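Local coordinates for protein lipopolysaccharide heptosyltransferase 2 (Escherichia coli, PDB 1PSW) that transfers the second heptose unit from ADP-L-glycero-beta-D-manno-heptose onto the heptosyl-Kdo2-lipid A module during synthesis of the lipopolysaccharide core, at residues Pro129-Arg134 / Asp293-Leu298; Arg105-Arg109 / Arg134-Leu138; Pro158-Val162 / Val275-Leu279. All blocks are in the same frame, centred on the assembly; numbering follows the deposited sequence.

Contact 1. Residues Pro129-Arg134 / Asp293-Leu298; sequences PLMVER and DFTPPL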
ATOM      1  N   PRO A 129       8.257 -13.772  -9.496  1.00 20.75           N
ATOM      2  CA  PRO A 129       8.224 -12.434 -10.101  1.00 20.83           C
ATOM      3  C   PRO A 129       7.438 -11.357  -9.356  1.00 20.17           C
ATOM      4  O   PRO A 129       7.756 -10.172  -9.471  1.00 20.33           O
ATOM      5  CB  PRO A 129       7.654 -12.704 -11.488  1.00 21.52           C
ATOM      6  CG  PRO A 129       6.714 -13.837 -11.236  1.00 23.13           C
ATOM      7  CD  PRO A 129       7.507 -14.739 -10.320  1.00 20.51           C
ATOM      8  N   LEU A 130       6.426 -11.753  -8.591  1.00 18.91           N
ATOM      9  CA  LEU A 130       5.613 -10.780  -7.864  1.00 18.99           C
ATOM     10  C   LEU A 130       5.919 -10.744  -6.374  1.00 17.23           C
ATOM     11  O   LEU A 130       6.123 -11.780  -5.759  1.00 16.59           O
ATOM     12  CB  LEU A 130       4.125 -11.089  -8.070  1.00 18.46           C
ATOM     13  CG  LEU A 130       3.637 -11.107  -9.526  1.00 19.70           C
ATOM     14  CD1 LEU A 130       2.130 -11.339  -9.566  1.00 18.27           C
ATOM     15  CD2 LEU A 130       3.990  -9.790 -10.190  1.00 21.15           C
HETATM   16  N   MSE A 131       5.954  -9.546  -5.801  1.00 18.64           N
HETATM   17  CA  MSE A 131       6.211  -9.410  -4.380  1.00 20.14           C
HETATM   18  C   MSE A 131       5.146 -10.136  -3.575  1.00 19.07           C
HETATM   19  O   MSE A 131       5.458 -10.743  -2.556  1.00 17.92           O
HETATM   20  CB  MSE A 131       6.231  -7.938  -3.954  1.00 24.57           C
HETATM   21  CG  MSE A 131       5.936  -7.740  -2.463  1.00 33.11           C
HETATM   22 SE   MSE A 131       6.174  -5.919  -1.821  1.00 48.09          SE
HETATM   23  CE  MSE A 131       7.848  -6.112  -0.880  1.00 41.85           C
ATOM     24  N   VAL A 132       3.892 -10.084  -4.026  1.00 18.15           N
ATOM     25  CA  VAL A 132       2.805 -10.747  -3.300  1.00 18.11           C
ATOM     26  C   VAL A 132       3.034 -12.251  -3.213  1.00 18.39           C
ATOM     27  O   VAL A 132       2.713 -12.882  -2.198  1.00 17.61           O
ATOM     28  CB  VAL A 132       1.416 -10.501  -3.956  1.00 20.35           C
ATOM     29  CG1 VAL A 132       1.325 -11.193  -5.323  1.00 19.60           C
ATOM     30  CG2 VAL A 132       0.321 -11.016  -3.035  1.00 19.42           C
ATOM     31  N   GLU A 133       3.585 -12.830  -4.275  1.00 15.90           N
ATOM     32  CA  GLU A 133       3.868 -14.255  -4.282  1.00 18.19           C
ATOM     33  C   GLU A 133       4.984 -14.553  -3.278  1.00 17.56           C
ATOM     34  O   GLU A 133       4.937 -15.560  -2.577  1.00 18.93           O
ATOM     35  CB  GLU A 133       4.273 -14.713  -5.687  1.00 16.74           C
ATOM     36  CG  GLU A 133       3.192 -14.452  -6.731  1.00 19.33           C
ATOM     37  CD  GLU A 133       3.670 -14.699  -8.151  1.00 23.59           C
ATOM     38  OE1 GLU A 133       4.861 -14.434  -8.432  1.00 23.84           O
ATOM     39  OE2 GLU A 133       2.853 -15.134  -8.991  1.00 23.41           O
ATOM     40  N   ARG A 134       5.974 -13.669  -3.193  1.00 17.32           N
ATOM     41  CA  ARG A 134       7.074 -13.881  -2.263  1.00 19.13           C
ATOM     42  C   ARG A 134       6.625 -13.866  -0.809  1.00 18.55           C
ATOM     43  O   ARG A 134       7.145 -14.627   0.009  1.00 20.01           O
ATOM     44  CB  ARG A 134       8.177 -12.841  -2.486  1.00 17.96           C
ATOM     45  CG  ARG A 134       8.799 -12.947  -3.871  1.00 18.43           C
ATOM     46  CD  ARG A 134       9.937 -11.963  -4.091  1.00 19.15           C
ATOM     47  NE  ARG A 134      10.320 -11.948  -5.499  1.00 19.70           N
ATOM     48  CZ  ARG A 134      11.271 -11.178  -6.019  1.00 22.10           C
ATOM     49  NH1 ARG A 134      11.959 -10.347  -5.244  1.00 21.13           N
ATOM     50  NH2 ARG A 134      11.519 -11.227  -7.324  1.00 19.14           N
ATOM     51  N   ASP A 293       5.737  -4.677 -13.197  1.00 20.47           N
ATOM     52  CA  ASP A 293       6.164  -6.074 -13.205  1.00 22.63           C
ATOM     53  C   ASP A 293       6.325  -6.735 -11.835  1.00 21.33           C
ATOM     54  O   ASP A 293       6.076  -7.932 -11.696  1.00 23.77           O
ATOM     55  CB  ASP A 293       7.504  -6.230 -13.941  1.00 25.44           C
ATOM     56  CG  ASP A 293       7.416  -5.920 -15.430  1.00 29.31           C
ATOM     57  OD1 ASP A 293       6.313  -5.618 -15.940  1.00 28.22           O
ATOM     58  OD2 ASP A 293       8.475  -5.988 -16.094  1.00 29.43           O
ATOM     59  N   PHE A 294       6.751  -5.970 -10.836  1.00 19.13           N
ATOM     60  CA  PHE A 294       7.001  -6.511  -9.497  1.00 18.79           C
ATOM     61  C   PHE A 294       5.872  -6.288  -8.500  1.00 16.26           C
ATOM     62  O   PHE A 294       5.482  -7.202  -7.778  1.00 15.66           O
ATOM     63  CB  PHE A 294       8.310  -5.908  -8.951  1.00 18.92           C
ATOM     64  CG  PHE A 294       8.747  -6.467  -7.618  1.00 18.88           C
ATOM     65  CD1 PHE A 294       8.747  -7.838  -7.388  1.00 21.84           C
ATOM     66  CD2 PHE A 294       9.184  -5.623  -6.603  1.00 21.19           C
ATOM     67  CE1 PHE A 294       9.177  -8.365  -6.170  1.00 20.63           C
ATOM     68  CE2 PHE A 294       9.620  -6.138  -5.376  1.00 20.98           C
ATOM     69  CZ  PHE A 294       9.613  -7.514  -5.163  1.00 22.31           C
ATOM     70  N   THR A 295       5.353  -5.068  -8.467  1.00 15.65           N
ATOM     71  CA  THR A 295       4.280  -4.711  -7.556  1.00 16.56           C
ATOM     72  C   THR A 295       3.120  -4.060  -8.292  1.00 15.21           C
ATOM     73  O   THR A 295       2.829  -2.880  -8.098  1.00 14.85           O
ATOM     74  CB  THR A 295       4.784  -3.744  -6.478  1.00 16.66           C
ATOM     75  OG1 THR A 295       5.508  -2.682  -7.106  1.00 18.31           O
ATOM     76  CG2 THR A 295       5.707  -4.465  -5.500  1.00 17.79           C
ATOM     77  N   PRO A 296       2.443  -4.821  -9.157  1.00 15.22           N
ATOM     78  CA  PRO A 296       1.312  -4.266  -9.900  1.00 15.78           C
ATOM     79  C   PRO A 296       0.094  -4.057  -9.007  1.00 16.33           C
ATOM     80  O   PRO A 296      -0.025  -4.666  -7.947  1.00 17.22           O
ATOM     81  CB  PRO A 296       1.059  -5.321 -10.973  1.00 16.25           C
ATOM     82  CG  PRO A 296       1.400  -6.594 -10.259  1.00 17.18           C
ATOM     83  CD  PRO A 296       2.676  -6.230  -9.523  1.00 15.51           C
ATOM     84  N   PRO A 297      -0.816  -3.162  -9.415  1.00 16.03           N
ATOM     85  CA  PRO A 297      -2.010  -2.940  -8.592  1.00 15.83           C
ATOM     86  C   PRO A 297      -2.872  -4.193  -8.710  1.00 15.21           C
ATOM     87  O   PRO A 297      -3.284  -4.564  -9.809  1.00 16.94           O
ATOM     88  CB  PRO A 297      -2.647  -1.699  -9.227  1.00 13.75           C
ATOM     89  CG  PRO A 297      -2.173  -1.740 -10.650  1.00 14.53           C
ATOM     90  CD  PRO A 297      -0.742  -2.198 -10.526  1.00 14.39           C
ATOM     91  N   LEU A 298      -3.118  -4.857  -7.582  1.00 15.72           N
ATOM     92  CA  LEU A 298      -3.890  -6.097  -7.576  1.00 14.81           C
ATOM     93  C   LEU A 298      -5.382  -5.829  -7.429  1.00 15.26           C
ATOM     94  O   LEU A 298      -5.926  -5.862  -6.331  1.00 15.76           O
ATOM     95  CB  LEU A 298      -3.403  -7.009  -6.446  1.00 14.56           C
ATOM     96  CG  LEU A 298      -1.907  -7.355  -6.426  1.00 15.82           C
ATOM     97  CD1 LEU A 298      -1.578  -8.140  -5.161  1.00 17.85           C
ATOM     98  CD2 LEU A 298      -1.546  -8.159  -7.660  1.00 15.47           C
TER
HETATM   99  O   HOH W   1       3.169  -8.113  -6.145  1.00 17.72           O
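Phe294 meets the start of helix 131-137 through both its backbone and its ring. Its carbonyl oxygen accepts Met131 N at 3.1 Å, an almost straight bond with 171° at the hydrogen. A water adds a second link: it donates to Phe294 O and accepts from Val132 N, each at 3.0 Å. The ring lies beside this bond. Its CG is anti to the backbone N (chi1 -175°), which carries the phenyl group back toward the helix although the CB leaves in the other direction. Over one face sits CB of Met131, a selenomethionine, as a CH-pi contact 3.9 Å from the ring centroid. At the edge, near the ring plane, Pro129 O approaches Phe294 CD1 to 3.3 Å. Arg134 reaches the same ring with its guanidinium face, Arg134 CZ lying 3.5 Å from Phe294 CE1; the two planes are 52° apart, which rules out a parallel stack.

Helix 131-137 belongs to the N-terminal half of a GT-B glycosyltransferase, whereas residues 293-298 form a loop of the C-terminal Rossmann-like half, and the contact therefore bridges the two. With an alanine here in place of Phe294 the ring is gone, and Met131 CB and the face of the Arg134 guanidinium would probably lose their shared apolar partner, opening a gap between loop and helix.

Apolar packing continues along the loop. Leu130 CD2 lies 3.9 Å from Pro296 CD, and Leu298 CD1 meets Val132 CB and CG2, with Met16 of helix 11-27 touching both residues. Farther out, Glu133 OE1 accepts Leu130 N at 3.1 Å, a side-chain bond back to the N-cap residue, and Trp128 O accepts Arg134 NE, holding the guanidinium beside the ring.

Contact 2. Residues Arg105-Arg109 / Arg134-Leu138; sequences RTGWR and RYIAL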
ATOM      1  N   ARG A 105      11.817 -19.122  13.135  1.00 35.12           N
ATOM      2  CA  ARG A 105      11.945 -17.800  12.542  1.00 34.25           C
ATOM      3  C   ARG A 105      12.160 -17.918  11.033  1.00 34.02           C
ATOM      4  O   ARG A 105      13.215 -18.363  10.581  1.00 32.52           O
ATOM      5  CB  ARG A 105      13.111 -17.068  13.204  1.00 33.69           C
ATOM      6  CG  ARG A 105      13.029 -17.085  14.731  1.00 33.76           C
ATOM      7  CD  ARG A 105      14.169 -16.307  15.377  1.00 35.71           C
ATOM      8  NE  ARG A 105      15.477 -16.918  15.133  1.00 37.49           N
ATOM      9  CZ  ARG A 105      15.842 -18.119  15.576  1.00 38.72           C
ATOM     10  NH1 ARG A 105      15.000 -18.853  16.291  1.00 37.41           N
ATOM     11  NH2 ARG A 105      17.053 -18.586  15.307  1.00 38.19           N
ATOM     12  N   THR A 106      11.151 -17.503  10.265  1.00 32.73           N
ATOM     13  CA  THR A 106      11.172 -17.594   8.802  1.00 31.29           C
ATOM     14  C   THR A 106      11.320 -16.269   8.056  1.00 30.17           C
ATOM     15  O   THR A 106      10.884 -15.223   8.531  1.00 27.65           O
ATOM     16  CB  THR A 106       9.881 -18.260   8.288  1.00 32.02           C
ATOM     17  OG1 THR A 106       9.648 -19.475   9.011  1.00 32.98           O
ATOM     18  CG2 THR A 106       9.995 -18.566   6.798  1.00 31.38           C
ATOM     19  N   GLY A 107      11.920 -16.335   6.869  1.00 28.94           N
ATOM     20  CA  GLY A 107      12.103 -15.150   6.052  1.00 28.24           C
ATOM     21  C   GLY A 107      13.066 -15.388   4.908  1.00 28.92           C
ATOM     22  O   GLY A 107      13.846 -16.340   4.941  1.00 29.89           O
ATOM     23  N   TRP A 108      13.007 -14.548   3.879  1.00 27.98           N
ATOM     24  CA  TRP A 108      13.929 -14.709   2.759  1.00 27.17           C
ATOM     25  C   TRP A 108      15.316 -14.333   3.263  1.00 27.59           C
ATOM     26  O   TRP A 108      15.450 -13.543   4.194  1.00 25.92           O
ATOM     27  CB  TRP A 108      13.524 -13.823   1.578  1.00 26.23           C
ATOM     28  CG  TRP A 108      12.198 -14.212   1.000  1.00 25.28           C
ATOM     29  CD1 TRP A 108      10.984 -13.643   1.264  1.00 24.21           C
ATOM     30  CD2 TRP A 108      11.946 -15.297   0.095  1.00 24.42           C
ATOM     31  NE1 TRP A 108       9.991 -14.306   0.578  1.00 22.85           N
ATOM     32  CE2 TRP A 108      10.554 -15.325  -0.145  1.00 23.59           C
ATOM     33  CE3 TRP A 108      12.762 -16.250  -0.537  1.00 25.68           C
ATOM     34  CZ2 TRP A 108       9.958 -16.266  -0.984  1.00 23.52           C
ATOM     35  CZ3 TRP A 108      12.166 -17.188  -1.378  1.00 26.24           C
ATOM     36  CH2 TRP A 108      10.776 -17.186  -1.592  1.00 26.32           C
ATOM     37  N   ARG A 109      16.342 -14.906   2.653  1.00 28.19           N
ATOM     38  CA  ARG A 109      17.715 -14.647   3.068  1.00 29.65           C
ATOM     39  C   ARG A 109      18.050 -13.170   3.260  1.00 29.87           C
ATOM     40  O   ARG A 109      18.673 -12.803   4.253  1.00 29.63           O
ATOM     41  CB  ARG A 109      18.687 -15.282   2.071  1.00 30.58           C
ATOM     42  CG  ARG A 109      20.136 -15.270   2.521  1.00 32.65           C
ATOM     43  CD  ARG A 109      20.982 -16.173   1.639  1.00 33.78           C
ATOM     44  NE  ARG A 109      21.004 -15.733   0.247  1.00 35.33           N
ATOM     45  CZ  ARG A 109      21.592 -16.409  -0.735  1.00 35.73           C
ATOM     46  NH1 ARG A 109      22.203 -17.555  -0.471  1.00 35.56           N
ATOM     47  NH2 ARG A 109      21.572 -15.940  -1.975  1.00 35.04           N
ATOM     48  N   ARG A 134       5.974 -13.669  -3.193  1.00 17.32           N
ATOM     49  CA  ARG A 134       7.074 -13.881  -2.263  1.00 19.13           C
ATOM     50  C   ARG A 134       6.625 -13.866  -0.809  1.00 18.55           C
ATOM     51  O   ARG A 134       7.145 -14.627   0.009  1.00 20.01           O
ATOM     52  CB  ARG A 134       8.177 -12.841  -2.486  1.00 17.96           C
ATOM     53  CG  ARG A 134       8.799 -12.947  -3.871  1.00 18.43           C
ATOM     54  CD  ARG A 134       9.937 -11.963  -4.091  1.00 19.15           C
ATOM     55  NE  ARG A 134      10.320 -11.948  -5.499  1.00 19.70           N
ATOM     56  CZ  ARG A 134      11.271 -11.178  -6.019  1.00 22.10           C
ATOM     57  NH1 ARG A 134      11.959 -10.347  -5.244  1.00 21.13           N
ATOM     58  NH2 ARG A 134      11.519 -11.227  -7.324  1.00 19.14           N
ATOM     59  N   TYR A 135       5.667 -13.008  -0.474  1.00 18.38           N
ATOM     60  CA  TYR A 135       5.168 -12.954   0.899  1.00 17.67           C
ATOM     61  C   TYR A 135       4.345 -14.193   1.202  1.00 17.22           C
ATOM     62  O   TYR A 135       4.526 -14.840   2.229  1.00 16.68           O
ATOM     63  CB  TYR A 135       4.301 -11.712   1.132  1.00 19.03           C
ATOM     64  CG  TYR A 135       5.085 -10.439   1.346  1.00 21.63           C
ATOM     65  CD1 TYR A 135       6.392 -10.471   1.836  1.00 22.41           C
ATOM     66  CD2 TYR A 135       4.507  -9.196   1.098  1.00 23.42           C
ATOM     67  CE1 TYR A 135       7.100  -9.297   2.073  1.00 23.50           C
ATOM     68  CE2 TYR A 135       5.207  -8.019   1.333  1.00 24.84           C
ATOM     69  CZ  TYR A 135       6.507  -8.079   1.822  1.00 25.15           C
ATOM     70  OH  TYR A 135       7.208  -6.916   2.060  1.00 24.77           O
ATOM     71  N   ILE A 136       3.435 -14.516   0.291  1.00 16.15           N
ATOM     72  CA  ILE A 136       2.565 -15.671   0.446  1.00 17.00           C
ATOM     73  C   ILE A 136       3.356 -16.971   0.603  1.00 18.67           C
ATOM     74  O   ILE A 136       3.013 -17.806   1.428  1.00 18.88           O
ATOM     75  CB  ILE A 136       1.597 -15.793  -0.759  1.00 16.33           C
ATOM     76  CG1 ILE A 136       0.551 -14.673  -0.698  1.00 15.47           C
ATOM     77  CG2 ILE A 136       0.947 -17.166  -0.774  1.00 13.22           C
ATOM     78  CD1 ILE A 136      -0.367 -14.596  -1.921  1.00 16.23           C
ATOM     79  N   ALA A 137       4.411 -17.135  -0.187  1.00 19.22           N
ATOM     80  CA  ALA A 137       5.235 -18.341  -0.136  1.00 20.59           C
ATOM     81  C   ALA A 137       5.786 -18.660   1.257  1.00 21.16           C
ATOM     82  O   ALA A 137       6.017 -19.830   1.586  1.00 22.02           O
ATOM     83  CB  ALA A 137       6.387 -18.226  -1.122  1.00 17.67           C
ATOM     84  N   LEU A 138       5.999 -17.634   2.076  1.00 20.67           N
ATOM     85  CA  LEU A 138       6.547 -17.850   3.415  1.00 20.75           C
ATOM     86  C   LEU A 138       5.630 -18.623   4.357  1.00 22.20           C
ATOM     87  O   LEU A 138       6.089 -19.187   5.348  1.00 22.52           O
ATOM     88  CB  LEU A 138       6.921 -16.515   4.060  1.00 20.38           C
ATOM     89  CG  LEU A 138       7.984 -15.685   3.335  1.00 20.87           C
ATOM     90  CD1 LEU A 138       8.246 -14.417   4.134  1.00 19.20           C
ATOM     91  CD2 LEU A 138       9.274 -16.487   3.167  1.00 21.02           C
TER
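Strand 104-108 of the N-terminal parallel sheet, set between strands 83-86 and 119-121, ends in Trp108, whose indole packs against helix 131-137 where the helix draws to a close. The fold here is the Rossmann-like N-terminal half of a GT-B enzyme, and the contact fastens a helix to the sheet within that half. The indole is used in two ways, by edge and by face. At its edge, NE1 donates to the backbone carbonyl of Arg134, with Trp108 NE1 to Arg134 O at 2.9 Å and the acceptor only 2° out of the ring plane. The bond is bent, 146° at the hydrogen, and from the acceptor's side the donor stands well above the carbonyl plane. It nevertheless gives the polar atom of the ring a partner and probably restricts turning of the indole about CB-CG.

Over one face comes the Leu138 side chain, its CD2 3.7 Å from the centroid of the five-membered ring of Trp108 in a CH-pi contact. Leu138 CG, anti to the carbonyl carbon (chi1 -61°), is swung toward the indole, and CD2 branches from it over the five-membered ring. Trp128 adds an edge-to-face ring contact with Trp108. Deeper in, Thr106 turns its methyl to Leu138, while its OG1 is bonded to Asp119. At the six-membered end of the indole, Ala137 CB approaches Trp108 CZ2 to 4.1 Å.

Contact 3. Residues Pro158-Val162 / Val275-Leu279; sequences PQLQV and VAAAL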
ATOM      1  N   PRO A 158      -4.518  -8.666  -1.125  1.00 16.04           N
ATOM      2  CA  PRO A 158      -4.841  -7.738  -0.037  1.00 16.44           C
ATOM      3  C   PRO A 158      -6.283  -7.320  -0.264  1.00 16.20           C
ATOM      4  O   PRO A 158      -6.729  -7.230  -1.409  1.00 16.76           O
ATOM      5  CB  PRO A 158      -3.878  -6.582  -0.268  1.00 16.54           C
ATOM      6  CG  PRO A 158      -2.693  -7.255  -0.921  1.00 15.17           C
ATOM      7  CD  PRO A 158      -3.348  -8.198  -1.892  1.00 16.30           C
ATOM      8  N   GLN A 159      -7.000  -7.047   0.816  1.00 15.50           N
ATOM      9  CA  GLN A 159      -8.398  -6.676   0.696  1.00 17.77           C
ATOM     10  C   GLN A 159      -8.819  -5.900   1.935  1.00 18.34           C
ATOM     11  O   GLN A 159      -8.556  -6.319   3.060  1.00 19.68           O
ATOM     12  CB  GLN A 159      -9.229  -7.954   0.535  1.00 20.99           C
ATOM     13  CG  GLN A 159     -10.721  -7.764   0.399  1.00 29.85           C
ATOM     14  CD  GLN A 159     -11.419  -9.049  -0.037  1.00 35.84           C
ATOM     15  OE1 GLN A 159     -11.254 -10.102   0.584  1.00 35.66           O
ATOM     16  NE2 GLN A 159     -12.205  -8.963  -1.107  1.00 39.36           N
ATOM     17  N   LEU A 160      -9.452  -4.753   1.715  1.00 17.69           N
ATOM     18  CA  LEU A 160      -9.915  -3.894   2.798  1.00 18.10           C
ATOM     19  C   LEU A 160     -11.392  -3.568   2.621  1.00 18.40           C
ATOM     20  O   LEU A 160     -11.868  -3.413   1.500  1.00 18.73           O
ATOM     21  CB  LEU A 160      -9.110  -2.590   2.820  1.00 18.97           C
ATOM     22  CG  LEU A 160      -7.606  -2.679   3.105  1.00 20.84           C
ATOM     23  CD1 LEU A 160      -6.952  -1.306   2.964  1.00 19.76           C
ATOM     24  CD2 LEU A 160      -7.385  -3.236   4.503  1.00 18.49           C
ATOM     25  N   GLN A 161     -12.111  -3.454   3.732  1.00 19.76           N
ATOM     26  CA  GLN A 161     -13.536  -3.141   3.703  1.00 21.66           C
ATOM     27  C   GLN A 161     -13.766  -1.880   4.535  1.00 20.56           C
ATOM     28  O   GLN A 161     -13.078  -1.649   5.527  1.00 19.10           O
ATOM     29  CB  GLN A 161     -14.346  -4.306   4.288  1.00 26.80           C
ATOM     30  CG  GLN A 161     -14.115  -5.659   3.602  1.00 36.28           C
ATOM     31  CD  GLN A 161     -14.775  -5.755   2.239  1.00 41.73           C
ATOM     32  OE1 GLN A 161     -15.993  -5.617   2.121  1.00 45.72           O
ATOM     33  NE2 GLN A 161     -13.976  -5.997   1.201  1.00 45.70           N
ATOM     34  N   VAL A 162     -14.733  -1.071   4.111  1.00 18.58           N
ATOM     35  CA  VAL A 162     -15.087   0.177   4.785  1.00 19.04           C
ATOM     36  C   VAL A 162     -16.609   0.350   4.744  1.00 18.96           C
ATOM     37  O   VAL A 162     -17.224   0.209   3.684  1.00 18.84           O
ATOM     38  CB  VAL A 162     -14.417   1.399   4.089  1.00 17.51           C
ATOM     39  CG1 VAL A 162     -14.945   2.697   4.683  1.00 15.28           C
ATOM     40  CG2 VAL A 162     -12.898   1.331   4.229  1.00 15.93           C
ATOM     41  N   VAL A 275      -3.255   0.613  -1.724  1.00 13.92           N
ATOM     42  CA  VAL A 275      -4.372   0.778  -0.809  1.00 16.50           C
ATOM     43  C   VAL A 275      -5.670   0.857  -1.621  1.00 15.78           C
ATOM     44  O   VAL A 275      -6.634   0.159  -1.314  1.00 16.06           O
ATOM     45  CB  VAL A 275      -4.203   2.050   0.060  1.00 16.73           C
ATOM     46  CG1 VAL A 275      -5.454   2.284   0.900  1.00 16.29           C
ATOM     47  CG2 VAL A 275      -2.983   1.893   0.975  1.00 15.72           C
ATOM     48  N   ALA A 276      -5.689   1.694  -2.660  1.00 16.38           N
ATOM     49  CA  ALA A 276      -6.872   1.836  -3.508  1.00 16.07           C
ATOM     50  C   ALA A 276      -7.241   0.490  -4.147  1.00 15.61           C
ATOM     51  O   ALA A 276      -8.419   0.132  -4.231  1.00 15.71           O
ATOM     52  CB  ALA A 276      -6.611   2.888  -4.594  1.00 16.34           C
ATOM     53  N   ALA A 277      -6.229  -0.254  -4.587  1.00 15.13           N
ATOM     54  CA  ALA A 277      -6.431  -1.564  -5.207  1.00 15.74           C
ATOM     55  C   ALA A 277      -7.085  -2.544  -4.231  1.00 15.82           C
ATOM     56  O   ALA A 277      -7.959  -3.316  -4.611  1.00 15.76           O
ATOM     57  CB  ALA A 277      -5.087  -2.126  -5.696  1.00 15.38           C
ATOM     58  N   ALA A 278      -6.647  -2.510  -2.974  1.00 14.89           N
ATOM     59  CA  ALA A 278      -7.184  -3.387  -1.941  1.00 14.97           C
ATOM     60  C   ALA A 278      -8.639  -3.052  -1.653  1.00 16.22           C
ATOM     61  O   ALA A 278      -9.417  -3.925  -1.270  1.00 15.52           O
ATOM     62  CB  ALA A 278      -6.355  -3.253  -0.670  1.00 15.52           C
ATOM     63  N   LEU A 279      -8.997  -1.785  -1.833  1.00 15.70           N
ATOM     64  CA  LEU A 279     -10.363  -1.325  -1.602  1.00 17.27           C
ATOM     65  C   LEU A 279     -11.255  -1.594  -2.810  1.00 18.17           C
ATOM     66  O   LEU A 279     -12.461  -1.363  -2.762  1.00 19.46           O
ATOM     67  CB  LEU A 279     -10.360   0.174  -1.286  1.00 14.10           C
ATOM     68  CG  LEU A 279      -9.814   0.523   0.101  1.00 15.92           C
ATOM     69  CD1 LEU A 279      -9.463   2.014   0.192  1.00 13.57           C
ATOM     70  CD2 LEU A 279     -10.872   0.155   1.152  1.00 14.96           C
TER
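The flat group that carries this contact is the peptide carbonyl of Ala278, since no aromatic ring takes part. Leu160 N approaches Ala278 O from above the carbonyl plane, 59° out of it, at 3.1 Å; the N-H points well at the oxygen, with 165° at the hydrogen. The same oxygen receives a CA-H...O contact, in which Gln159 CA lies 3.5 Å from Ala278 O, so two neighbouring residues of the extended chain bear on one acceptor. The Pro158 ring takes part through CB, which meets Ala278 CB at 4.2 Å.

Residues 158-162 belong to the segment that leads from the N-terminal to the C-terminal Rossmann-like half of the GT-B fold, and here this linker runs past the C-terminal part of helix 271-278 in the C-terminal half. Helix 11-27 of the other half touches it as well, Pro158 on Gln18 and Ser19, and Leu160 on Met15.

Leu160 packs on Ala278 and Leu279. Its CG rests 4.0 Å from Ala278 CB, where the small methyl allows the chain to come close, and its CB meets Leu279 CD2 at 3.7 Å. Leu279 holds CG anti to the carbonyl carbon (chi1 -73°), and the branch that follows also reaches Val162, Leu279 CD2 lying 3.9 Å from Val162 CG2. Val256 of helix 252-260 touches both Val162 and Val275, and Ile259 touches Leu279.

Contact 2 lies within the N-terminal half, whereas contacts 1 and 3 bring the C-terminal half against elements that come before it in the chain. Contacts 1 and 2 share helix 131-137 and Arg134, their centres about 14 Å apart, so the helix that meets the loop 293-298 is itself fastened to strand 104-108. Contact 3, centred about 16 Å from contact 1, joins it directly: Leu298 CD1 packs on Pro158 CD at 3.7 Å. Along the chain 105-109 comes first, then 129-138, 158-162, 275-279 and 293-298. Contacts 1 and 3 probably help set how the two halves sit about the cleft in which GT-B enzymes bind their substrates.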